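Long-range contacts in binding component of ABC transporter (PDB 3K4U), which binds lysine in the cleft of a two-lobed fold and is probably the solute-binding component of an ABC transporter: residues R81-E86 with D201-L206; G92-V97 with L179-T184; L118-G123 with F160-P165. All blocks are in the same frame, centred on the assembly; numbering follows the deposited sequence.

Contact 1: residues R81-E86 with D201-L206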
loop_
_atom_site.group_PDB
_atom_site.type_symbol
_atom_site.label_atom_id
_atom_site.label_comp_id
_atom_site.label_asym_id
_atom_site.label_seq_id
_atom_site.Cartn_x
_atom_site.Cartn_y
_atom_site.Cartn_z
ATOM N N ARG E 81 -29.334 -21.688 8.503
ATOM C CA ARG E 81 -30.549 -22.142 7.833
ATOM C C ARG E 81 -30.637 -21.744 6.369
ATOM O O ARG E 81 -31.112 -22.543 5.541
ATOM C CB ARG E 81 -31.789 -21.696 8.597
ATOM C CG ARG E 81 -31.816 -22.200 10.022
ATOM C CD ARG E 81 -33.204 -22.145 10.628
ATOM N NE ARG E 81 -33.619 -20.796 11.010
ATOM C CZ ARG E 81 -34.842 -20.294 10.809
ATOM N NH1 ARG E 81 -35.787 -21.013 10.199
ATOM N NH2 ARG E 81 -35.109 -19.049 11.207
ATOM N N VAL E 82 -30.185 -20.523 6.063
ATOM C CA VAL E 82 -29.933 -20.081 4.695
ATOM C C VAL E 82 -28.462 -19.686 4.513
ATOM O O VAL E 82 -27.750 -19.575 5.523
ATOM C CB VAL E 82 -30.858 -18.888 4.309
ATOM C CG1 VAL E 82 -32.293 -19.371 4.152
ATOM C CG2 VAL E 82 -30.789 -17.736 5.308
ATOM N N ASN E 83 -28.016 -19.449 3.264
ATOM C CA ASN E 83 -26.672 -18.934 2.968
ATOM C C ASN E 83 -26.793 -17.463 2.655
ATOM O O ASN E 83 -27.814 -17.019 2.097
ATOM C CB ASN E 83 -26.044 -19.543 1.723
ATOM C CG ASN E 83 -25.561 -20.954 1.907
ATOM O OD1 ASN E 83 -25.178 -21.384 2.995
ATOM N ND2 ASN E 83 -25.541 -21.687 0.822
ATOM N N PHE E 84 -25.738 -16.710 2.977
ATOM C CA PHE E 84 -25.714 -15.299 2.718
ATOM C C PHE E 84 -24.668 -14.908 1.707
ATOM O O PHE E 84 -23.668 -15.585 1.554
ATOM C CB PHE E 84 -25.409 -14.576 3.979
ATOM C CG PHE E 84 -26.582 -14.380 4.851
ATOM C CD1 PHE E 84 -27.479 -13.360 4.575
ATOM C CD2 PHE E 84 -26.782 -15.174 5.955
ATOM C CE1 PHE E 84 -28.548 -13.150 5.371
ATOM C CE2 PHE E 84 -27.864 -14.952 6.768
ATOM C CZ PHE E 84 -28.752 -13.948 6.462
ATOM N N VAL E 85 -24.939 -13.821 1.001
ATOM C CA VAL E 85 -24.059 -13.249 0.023
ATOM C C VAL E 85 -23.183 -12.207 0.730
ATOM O O VAL E 85 -23.623 -11.620 1.702
ATOM C CB VAL E 85 -24.915 -12.597 -1.077
ATOM C CG1 VAL E 85 -24.145 -11.555 -1.853
ATOM C CG2 VAL E 85 -25.398 -13.666 -2.021
ATOM N N GLU E 86 -21.955 -11.981 0.274
ATOM C CA GLU E 86 -21.100 -10.938 0.902
ATOM C C GLU E 86 -21.961 -9.739 1.281
ATOM O O GLU E 86 -22.806 -9.346 0.530
ATOM C CB GLU E 86 -19.941 -10.537 -0.035
ATOM C CG GLU E 86 -18.832 -11.570 -0.053
ATOM C CD GLU E 86 -18.326 -11.884 1.361
ATOM O OE1 GLU E 86 -17.693 -10.982 1.979
ATOM O OE2 GLU E 86 -18.545 -13.011 1.866
ATOM N N ASP E 201 -23.168 -21.881 -7.208
ATOM C CA ASP E 201 -23.286 -21.102 -8.446
ATOM C C ASP E 201 -23.998 -19.781 -8.293
ATOM O O ASP E 201 -23.569 -18.768 -8.820
ATOM C CB ASP E 201 -24.046 -21.901 -9.461
ATOM C CG ASP E 201 -23.355 -23.186 -9.788
ATOM O OD1 ASP E 201 -22.105 -23.198 -9.711
ATOM O OD2 ASP E 201 -24.043 -24.176 -10.122
ATOM N N PHE E 202 -25.110 -19.783 -7.594
ATOM C CA PHE E 202 -25.908 -18.606 -7.556
ATOM C C PHE E 202 -25.217 -17.597 -6.657
ATOM O O PHE E 202 -25.178 -16.432 -6.994
ATOM C CB PHE E 202 -27.322 -18.963 -7.082
ATOM C CG PHE E 202 -28.288 -17.820 -7.102
ATOM C CD1 PHE E 202 -28.237 -16.881 -8.082
ATOM C CD2 PHE E 202 -29.272 -17.717 -6.130
ATOM C CE1 PHE E 202 -29.148 -15.843 -8.124
ATOM C CE2 PHE E 202 -30.196 -16.641 -6.139
ATOM C CZ PHE E 202 -30.132 -15.703 -7.153
ATOM N N LEU E 203 -24.707 -18.053 -5.503
ATOM C CA LEU E 203 -23.692 -17.312 -4.704
ATOM C C LEU E 203 -22.557 -16.738 -5.526
ATOM O O LEU E 203 -22.272 -15.540 -5.436
ATOM C CB LEU E 203 -23.047 -18.232 -3.698
ATOM C CG LEU E 203 -23.613 -18.234 -2.307
ATOM C CD1 LEU E 203 -22.861 -19.265 -1.511
ATOM C CD2 LEU E 203 -23.359 -16.853 -1.840
ATOM N N ASN E 204 -21.898 -17.566 -6.335
ATOM C CA ASN E 204 -20.877 -17.022 -7.212
ATOM C C ASN E 204 -21.454 -15.855 -7.947
ATOM O O ASN E 204 -20.870 -14.787 -7.931
ATOM C CB ASN E 204 -20.378 -18.044 -8.226
ATOM C CG ASN E 204 -19.096 -17.617 -8.871
ATOM O OD1 ASN E 204 -18.995 -17.457 -10.092
ATOM N ND2 ASN E 204 -18.093 -17.418 -8.045
ATOM N N TRP E 205 -22.629 -16.037 -8.565
ATOM C CA TRP E 205 -23.228 -14.992 -9.418
ATOM C C TRP E 205 -23.529 -13.747 -8.634
ATOM O O TRP E 205 -23.191 -12.639 -9.056
ATOM C CB TRP E 205 -24.492 -15.468 -10.117
ATOM C CG TRP E 205 -24.906 -14.507 -11.193
ATOM C CD1 TRP E 205 -24.536 -14.556 -12.484
ATOM C CD2 TRP E 205 -25.740 -13.355 -11.049
ATOM N NE1 TRP E 205 -25.063 -13.477 -13.159
ATOM C CE2 TRP E 205 -25.831 -12.747 -12.294
ATOM C CE3 TRP E 205 -26.422 -12.778 -9.971
ATOM C CZ2 TRP E 205 -26.556 -11.578 -12.510
ATOM C CZ3 TRP E 205 -27.177 -11.621 -10.180
ATOM C CH2 TRP E 205 -27.220 -11.023 -11.442
ATOM N N LEU E 206 -24.155 -13.910 -7.484
ATOM C CA LEU E 206 -24.499 -12.749 -6.687
ATOM C C LEU E 206 -23.287 -11.953 -6.226
ATOM O O LEU E 206 -23.263 -10.732 -6.364
ATOM C CB LEU E 206 -25.304 -13.155 -5.474
ATOM C CG LEU E 206 -26.778 -13.493 -5.596
ATOM C CD1 LEU E 206 -27.222 -13.061 -6.941
ATOM C CD2 LEU E 206 -26.903 -14.940 -5.425
#

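Contact 2: residues G92-V97 with L179-T184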
loop_
_atom_site.group_PDB
_atom_site.type_symbol
_atom_site.label_atom_id
_atom_site.label_comp_id
_atom_site.label_asym_id
_atom_site.label_seq_id
_atom_site.Cartn_x
_atom_site.Cartn_y
_atom_site.Cartn_z
ATOM N N GLY E 92 -25.848 -0.311 12.041
ATOM C CA GLY E 92 -25.893 -0.558 13.489
ATOM C C GLY E 92 -27.197 -0.092 14.107
ATOM O O GLY E 92 -27.956 0.670 13.500
ATOM N N GLN E 93 -27.479 -0.558 15.311
ATOM C CA GLN E 93 -28.647 -0.055 16.013
ATOM C C GLN E 93 -28.438 1.318 16.628
ATOM O O GLN E 93 -27.362 1.629 17.129
ATOM C CB GLN E 93 -29.119 -1.043 17.073
ATOM C CG GLN E 93 -30.454 -1.653 16.749
ATOM C CD GLN E 93 -30.342 -2.701 15.707
ATOM O OE1 GLN E 93 -30.218 -2.410 14.525
ATOM N NE2 GLN E 93 -30.361 -3.950 16.133
ATOM N N SER E 94 -29.473 2.138 16.560
ATOM C CA SER E 94 -29.457 3.472 17.105
ATOM C C SER E 94 -30.695 3.655 17.948
ATOM O O SER E 94 -31.506 2.742 18.085
ATOM C CB SER E 94 -29.487 4.490 15.984
ATOM O OG SER E 94 -28.212 5.030 15.747
ATOM N N LEU E 95 -30.823 4.842 18.533
ATOM C CA LEU E 95 -31.927 5.164 19.414
ATOM C C LEU E 95 -32.690 6.419 18.954
ATOM O O LEU E 95 -32.087 7.428 18.555
ATOM C CB LEU E 95 -31.430 5.295 20.847
ATOM C CG LEU E 95 -30.570 4.155 21.416
ATOM C CD1 LEU E 95 -30.163 4.460 22.842
ATOM C CD2 LEU E 95 -31.271 2.793 21.351
ATOM N N LEU E 96 -34.019 6.335 18.973
ATOM C CA LEU E 96 -34.831 7.526 18.846
ATOM C C LEU E 96 -35.483 7.767 20.198
ATOM O O LEU E 96 -36.115 6.857 20.732
ATOM C CB LEU E 96 -35.881 7.367 17.751
ATOM C CG LEU E 96 -35.469 7.277 16.280
ATOM C CD1 LEU E 96 -36.736 7.254 15.423
ATOM C CD2 LEU E 96 -34.533 8.409 15.854
ATOM N N VAL E 97 -35.314 8.976 20.751
ATOM C CA VAL E 97 -35.827 9.330 22.102
ATOM C C VAL E 97 -36.778 10.533 22.057
ATOM O O VAL E 97 -36.774 11.297 21.090
ATOM C CB VAL E 97 -34.646 9.589 23.127
ATOM C CG1 VAL E 97 -33.580 8.474 23.045
ATOM C CG2 VAL E 97 -33.985 10.962 22.917
ATOM N N LEU E 179 -38.893 14.042 18.172
ATOM C CA LEU E 179 -37.934 13.107 18.753
ATOM C C LEU E 179 -36.510 13.576 18.496
ATOM O O LEU E 179 -36.298 14.575 17.783
ATOM C CB LEU E 179 -38.142 11.714 18.163
ATOM C CG LEU E 179 -39.167 10.741 18.767
ATOM C CD1 LEU E 179 -40.452 11.416 19.215
ATOM C CD2 LEU E 179 -39.459 9.666 17.745
ATOM N N VAL E 180 -35.541 12.879 19.100
ATOM C CA VAL E 180 -34.125 13.136 18.821
ATOM C C VAL E 180 -33.333 11.844 18.662
ATOM O O VAL E 180 -33.410 10.941 19.506
ATOM C CB VAL E 180 -33.450 14.040 19.862
ATOM C CG1 VAL E 180 -31.990 14.296 19.462
ATOM C CG2 VAL E 180 -34.190 15.357 19.986
ATOM N N HIS E 181 -32.572 11.796 17.572
ATOM C CA HIS E 181 -31.778 10.655 17.139
ATOM C C HIS E 181 -30.427 10.555 17.868
ATOM O O HIS E 181 -29.484 11.311 17.573
ATOM C CB HIS E 181 -31.543 10.827 15.634
ATOM C CG HIS E 181 -30.883 9.666 14.964
ATOM N ND1 HIS E 181 -30.884 8.393 15.492
ATOM C CD2 HIS E 181 -30.253 9.578 13.769
ATOM C CE1 HIS E 181 -30.263 7.573 14.664
ATOM N NE2 HIS E 181 -29.880 8.264 13.605
ATOM N N LEU E 182 -30.328 9.628 18.819
ATOM C CA LEU E 182 -29.024 9.282 19.380
ATOM C C LEU E 182 -28.340 8.291 18.438
ATOM O O LEU E 182 -28.617 7.078 18.470
ATOM C CB LEU E 182 -29.152 8.750 20.806
ATOM C CG LEU E 182 -29.249 9.902 21.812
ATOM C CD1 LEU E 182 -29.547 9.381 23.206
ATOM C CD2 LEU E 182 -27.957 10.757 21.809
ATOM N N ASP E 183 -27.457 8.816 17.587
ATOM C CA ASP E 183 -27.010 8.053 16.431
ATOM C C ASP E 183 -25.707 7.266 16.595
ATOM O O ASP E 183 -25.171 6.732 15.606
ATOM C CB ASP E 183 -27.009 8.902 15.155
ATOM C CG ASP E 183 -26.043 10.071 15.215
ATOM O OD1 ASP E 183 -24.890 9.907 15.673
ATOM O OD2 ASP E 183 -26.445 11.164 14.766
ATOM N N THR E 184 -25.206 7.159 17.822
ATOM C CA THR E 184 -24.093 6.251 18.023
ATOM C C THR E 184 -24.588 4.846 17.687
ATOM O O THR E 184 -25.643 4.436 18.130
ATOM C CB THR E 184 -23.501 6.310 19.452
ATOM O OG1 THR E 184 -23.445 7.673 19.888
ATOM C CG2 THR E 184 -22.096 5.717 19.475
#

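Contact 3: residues L118-G123 with F160-P165. With LYS (lysine), chain K.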
loop_
_atom_site.group_PDB
_atom_site.type_symbol
_atom_site.label_atom_id
_atom_site.label_comp_id
_atom_site.label_asym_id
_atom_site.label_seq_id
_atom_site.Cartn_x
_atom_site.Cartn_y
_atom_site.Cartn_z
ATOM N N LEU E 118 -38.650 1.092 26.732
ATOM C CA LEU E 118 -38.029 1.037 25.394
ATOM C C LEU E 118 -38.696 0.043 24.414
ATOM O O LEU E 118 -38.891 -1.149 24.716
ATOM C CB LEU E 118 -36.555 0.715 25.556
ATOM C CG LEU E 118 -35.703 0.082 24.456
ATOM C CD1 LEU E 118 -34.760 1.116 23.896
ATOM C CD2 LEU E 118 -34.944 -1.062 25.081
ATOM N N VAL E 119 -39.022 0.538 23.222
ATOM C CA VAL E 119 -39.797 -0.270 22.270
ATOM C C VAL E 119 -39.167 -0.529 20.906
ATOM O O VAL E 119 -38.495 0.352 20.314
ATOM C CB VAL E 119 -41.223 0.244 22.084
ATOM C CG1 VAL E 119 -42.018 0.040 23.369
ATOM C CG2 VAL E 119 -41.221 1.689 21.676
ATOM N N THR E 120 -39.398 -1.751 20.422
ATOM C CA THR E 120 -39.045 -2.120 19.061
ATOM C C THR E 120 -39.981 -3.194 18.438
ATOM O O THR E 120 -40.955 -3.657 19.064
ATOM C CB THR E 120 -37.574 -2.567 18.986
ATOM O OG1 THR E 120 -37.068 -2.341 17.662
ATOM C CG2 THR E 120 -37.424 -4.033 19.356
ATOM N N LYS E 121 -39.663 -3.590 17.213
ATOM C CA LYS E 121 -40.454 -4.577 16.532
ATOM C C LYS E 121 -40.113 -5.981 17.047
ATOM O O LYS E 121 -38.986 -6.222 17.522
ATOM C CB LYS E 121 -40.199 -4.484 15.032
ATOM C CG LYS E 121 -40.679 -5.726 14.241
ATOM C CD LYS E 121 -40.066 -5.689 12.849
ATOM C CE LYS E 121 -40.687 -6.692 11.936
ATOM N NZ LYS E 121 -42.091 -6.351 11.648
ATOM N N PHE E 122 -41.061 -6.909 16.920
ATOM C CA PHE E 122 -40.873 -8.257 17.447
ATOM C C PHE E 122 -39.984 -9.157 16.580
ATOM O O PHE E 122 -40.048 -9.115 15.331
ATOM C CB PHE E 122 -42.222 -8.942 17.694
ATOM C CG PHE E 122 -42.096 -10.340 18.232
ATOM C CD1 PHE E 122 -41.915 -10.562 19.618
ATOM C CD2 PHE E 122 -42.109 -11.439 17.370
ATOM C CE1 PHE E 122 -41.785 -11.858 20.137
ATOM C CE2 PHE E 122 -41.966 -12.756 17.885
ATOM C CZ PHE E 122 -41.797 -12.953 19.276
ATOM N N GLY E 123 -39.191 -9.997 17.255
ATOM C CA GLY E 123 -38.330 -10.993 16.588
ATOM C C GLY E 123 -37.386 -10.418 15.543
ATOM O O GLY E 123 -37.267 -10.949 14.458
ATOM N N PHE E 160 -37.091 4.493 21.071
ATOM C CA PHE E 160 -37.169 3.462 20.033
ATOM C C PHE E 160 -35.757 2.979 19.640
ATOM O O PHE E 160 -34.821 3.772 19.560
ATOM C CB PHE E 160 -37.899 4.060 18.826
ATOM C CG PHE E 160 -38.121 3.095 17.692
ATOM C CD1 PHE E 160 -39.055 2.062 17.800
ATOM C CD2 PHE E 160 -37.426 3.234 16.502
ATOM C CE1 PHE E 160 -39.247 1.176 16.760
ATOM C CE2 PHE E 160 -37.629 2.342 15.470
ATOM C CZ PHE E 160 -38.544 1.315 15.605
ATOM N N ILE E 161 -35.599 1.678 19.429
ATOM C CA ILE E 161 -34.300 1.094 19.031
ATOM C C ILE E 161 -34.460 0.313 17.743
ATOM O O ILE E 161 -35.395 -0.464 17.598
ATOM C CB ILE E 161 -33.708 0.128 20.070
ATOM C CG1 ILE E 161 -32.312 -0.357 19.604
ATOM C CG2 ILE E 161 -34.652 -1.070 20.298
ATOM C CD1 ILE E 161 -31.523 -1.229 20.652
ATOM N N PHE E 162 -33.537 0.509 16.810
ATOM C CA PHE E 162 -33.646 -0.129 15.513
ATOM C C PHE E 162 -32.433 0.238 14.680
ATOM O O PHE E 162 -31.688 1.141 15.040
ATOM C CB PHE E 162 -34.931 0.348 14.811
ATOM C CG PHE E 162 -35.469 -0.633 13.832
ATOM C CD1 PHE E 162 -36.340 -1.637 14.245
ATOM C CD2 PHE E 162 -35.108 -0.564 12.499
ATOM C CE1 PHE E 162 -36.815 -2.573 13.333
ATOM C CE2 PHE E 162 -35.579 -1.488 11.589
ATOM C CZ PHE E 162 -36.437 -2.494 12.002
ATOM N N ASP E 163 -32.260 -0.477 13.571
ATOM C CA ASP E 163 -31.285 -0.160 12.563
ATOM C C ASP E 163 -31.258 1.337 12.291
ATOM O O ASP E 163 -32.293 1.982 12.091
ATOM C CB ASP E 163 -31.554 -0.937 11.271
ATOM C CG ASP E 163 -31.476 -2.462 11.455
ATOM O OD1 ASP E 163 -31.150 -3.198 10.478
ATOM O OD2 ASP E 163 -31.757 -2.927 12.572
ATOM N N LEU E 164 -30.035 1.872 12.301
ATOM C CA LEU E 164 -29.774 3.303 12.188
ATOM C C LEU E 164 -30.334 3.957 10.927
ATOM O O LEU E 164 -30.767 5.110 10.975
ATOM C CB LEU E 164 -28.266 3.555 12.271
ATOM C CG LEU E 164 -27.773 4.992 12.291
ATOM C CD1 LEU E 164 -26.586 5.021 13.180
ATOM C CD2 LEU E 164 -27.409 5.462 10.904
ATOM N N PRO E 165 -30.307 3.243 9.786
ATOM C CA PRO E 165 -30.779 3.943 8.589
ATOM C C PRO E 165 -32.272 4.143 8.610
ATOM O O PRO E 165 -32.764 5.085 8.007
ATOM C CB PRO E 165 -30.331 3.042 7.449
ATOM C CG PRO E 165 -29.161 2.232 8.061
ATOM C CD PRO E 165 -29.624 1.985 9.450
HETATM N N LYS K . -31.665 -5.819 10.215
HETATM C CA LYS K . -32.975 -6.128 10.751
HETATM C C LYS K . -33.024 -7.617 11.007
HETATM O O LYS K . -32.381 -8.374 10.283
HETATM C CB LYS K . -34.067 -5.749 9.741
HETATM C CG LYS K . -35.439 -5.533 10.335
HETATM C CD LYS K . -36.493 -5.972 9.381
HETATM C CE LYS K . -37.886 -5.458 9.762
HETATM N NZ LYS K . -38.871 -5.610 8.659
HETATM O OXT LYS K . -33.698 -8.092 11.918
#

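Contact 1: residues R81-E86 with D201-L206
V85 and L203 make the closest backbone approach between R81-E86 and D201-L206, with CA atoms 6.2 Å apart, and what meets there is almost entirely hydrocarbon. The polar residues of this helical turn, D201 and N204, serve a second subunit instead, D201 OD1 accepting its N83 ND2 and G198 N, and N204 OD1 accepting its F84 N; an acid and an amide suit these positions because N-H groups await them. L203 is the first residue to touch R81-E86, and its CD2 does the work: this methyl lies 3.6 Å from F84 O and 3.8 Å from V85 CG2. The side chains of V85 and L203 slide past each other in opposite directions. F84 O also accepts N204 ND2 of the third subunit. The other methyl of L203, CD1, stays 4.3 Å from N83 ND2, an amide whose hydrogen bond goes to D201 OD1 of the third subunit. L206 closes the contact, its CB 3.5 Å from V85 CG2, with the two side chains crossing at about a right angle. In V85, CG1 anti to the backbone N (chi1 159°) puts CG2 anti to the carbonyl carbon, where it meets both leucines; a beta-branched valine suits this extended backbone, which also bonds to W193. Between the two segments, then, the contact is an apolar seam of one valine and two leucines; just beyond, E86 N bonds to N207 OD1. Beside the seam, N83 ND2 and F84 O bond to the third subunit, while D201 OD1 and N204 OD1 bond to the second, which implies that the same structural elements that pack here also build the subunit interfaces.

Contact 2: residues G92-V97 with L179-T184
L95 and L182 form an antiparallel, hydrogen-bonded pair; the axes of strands 93-97 and 179-182 meet at 161°, nearly antiparallel. The pairing is tight from here to V97. L95 N reaches L182 O at 3.1 Å, and L182 N returns a bond of 2.8 Å to L95 O, bent to 132° at the hydrogen. Two residues on, V97 and V180 repeat the exchange, V97 N to V180 O at 3.0 Å and V180 N to V97 O at 2.8 Å. The side chains of L95, V97, V180 and L182 share one face of the sheet, where V97 CG1 lies 4.1 Å from L182 CD1; beta-branched V97 and V180 favour the extended backbone, and L95 and L182 add apolar bulk. L96 and H181, the non-hydrogen-bonded pair between them, point to the other face, with L96 CD2 3.7 Å from H181 ND1. H181 CG is anti to the backbone N (chi1 -173°), and from there the ring sends ND1 to L95 O at 3.4 Å, a weak bond reaching the oxygen at the ring edge. L95 O thus accepts one sound bond from L182 N and a weak one from H181 ND1. Beyond L182 the contact becomes looser and more open to solvent: S94 OG gives L182 O a weak hydrogen bond, and D183 CB merely covers one ring face of H181, toward the rim. Strand 179-182 ends here, and polar D183 and T184 suit its exposed exit. On its other edge strand 89-98 pairs with strand 159-163, through S94 with F162 and L96 with F160. N167 of helix 164-175 meets S94, L96 and H181, while helix 145-154 packs V149 on L96, and V152 and L153 on L179.

Contact 3: residues L118-G123 with F160-P165
T120 OG1 gives its proton to I161 O, 2.5 Å away, joining two parallel neighbouring strands, 117-121 and 159-163, in the alpha/beta sheet of a periplasmic-binding-protein fold. OG1, anti to the backbone N (chi1 -154°), is carried toward that oxygen and approaches it nearly along the C=O axis. Threonine suits the site because its CB also rests on I161 CG2 at 3.5 Å, so one residue supplies both a bond and apolar packing. One step back, V119 O accepts a weak bond from I161 N, while F160 CA-H points to the same oxygen. L118 CD1 meets I161 CB obliquely, and helix 125-133 covers both through A130.

The strand ends lead into the lysine pocket. F162 turns the edge of its ring to T120 OG1 and K121 CB, and Y15 meets that ring edge-to-face. K121 runs its aliphatic chain beside the ligand, CE to ligand CE at 3.8 Å, and its NZ bonds to D143 O. D163 occupies the N-cap position of helix 164-175 yet makes no capping bond with its side chain; its OD1 instead accepts the amino N of the bound lysine at 2.7 Å.

How the contacts relate
All three contacts reach one mixed, branched sheet, but on two sides of the chain's centre. Contacts 2 and 3 lie together, their centres 10 Å apart, and are joined by the pairing of strand 89-98 (contact 2) with strand 159-163 (contact 3). Contact 1 stands apart, about 32 Å from contact 2 and 27 Å from contact 3, centre to centre. Along the chain they enclose one another: contact 3 falls within the span of contact 2, and contact 2 within that of contact 1, so helix 200-216 returns beside strand 83-84 after the chain has probably built most of the other lobe. This accords with a two-lobed binding-protein fold holding lysine between lobes; contact 3 supplies pocket residues.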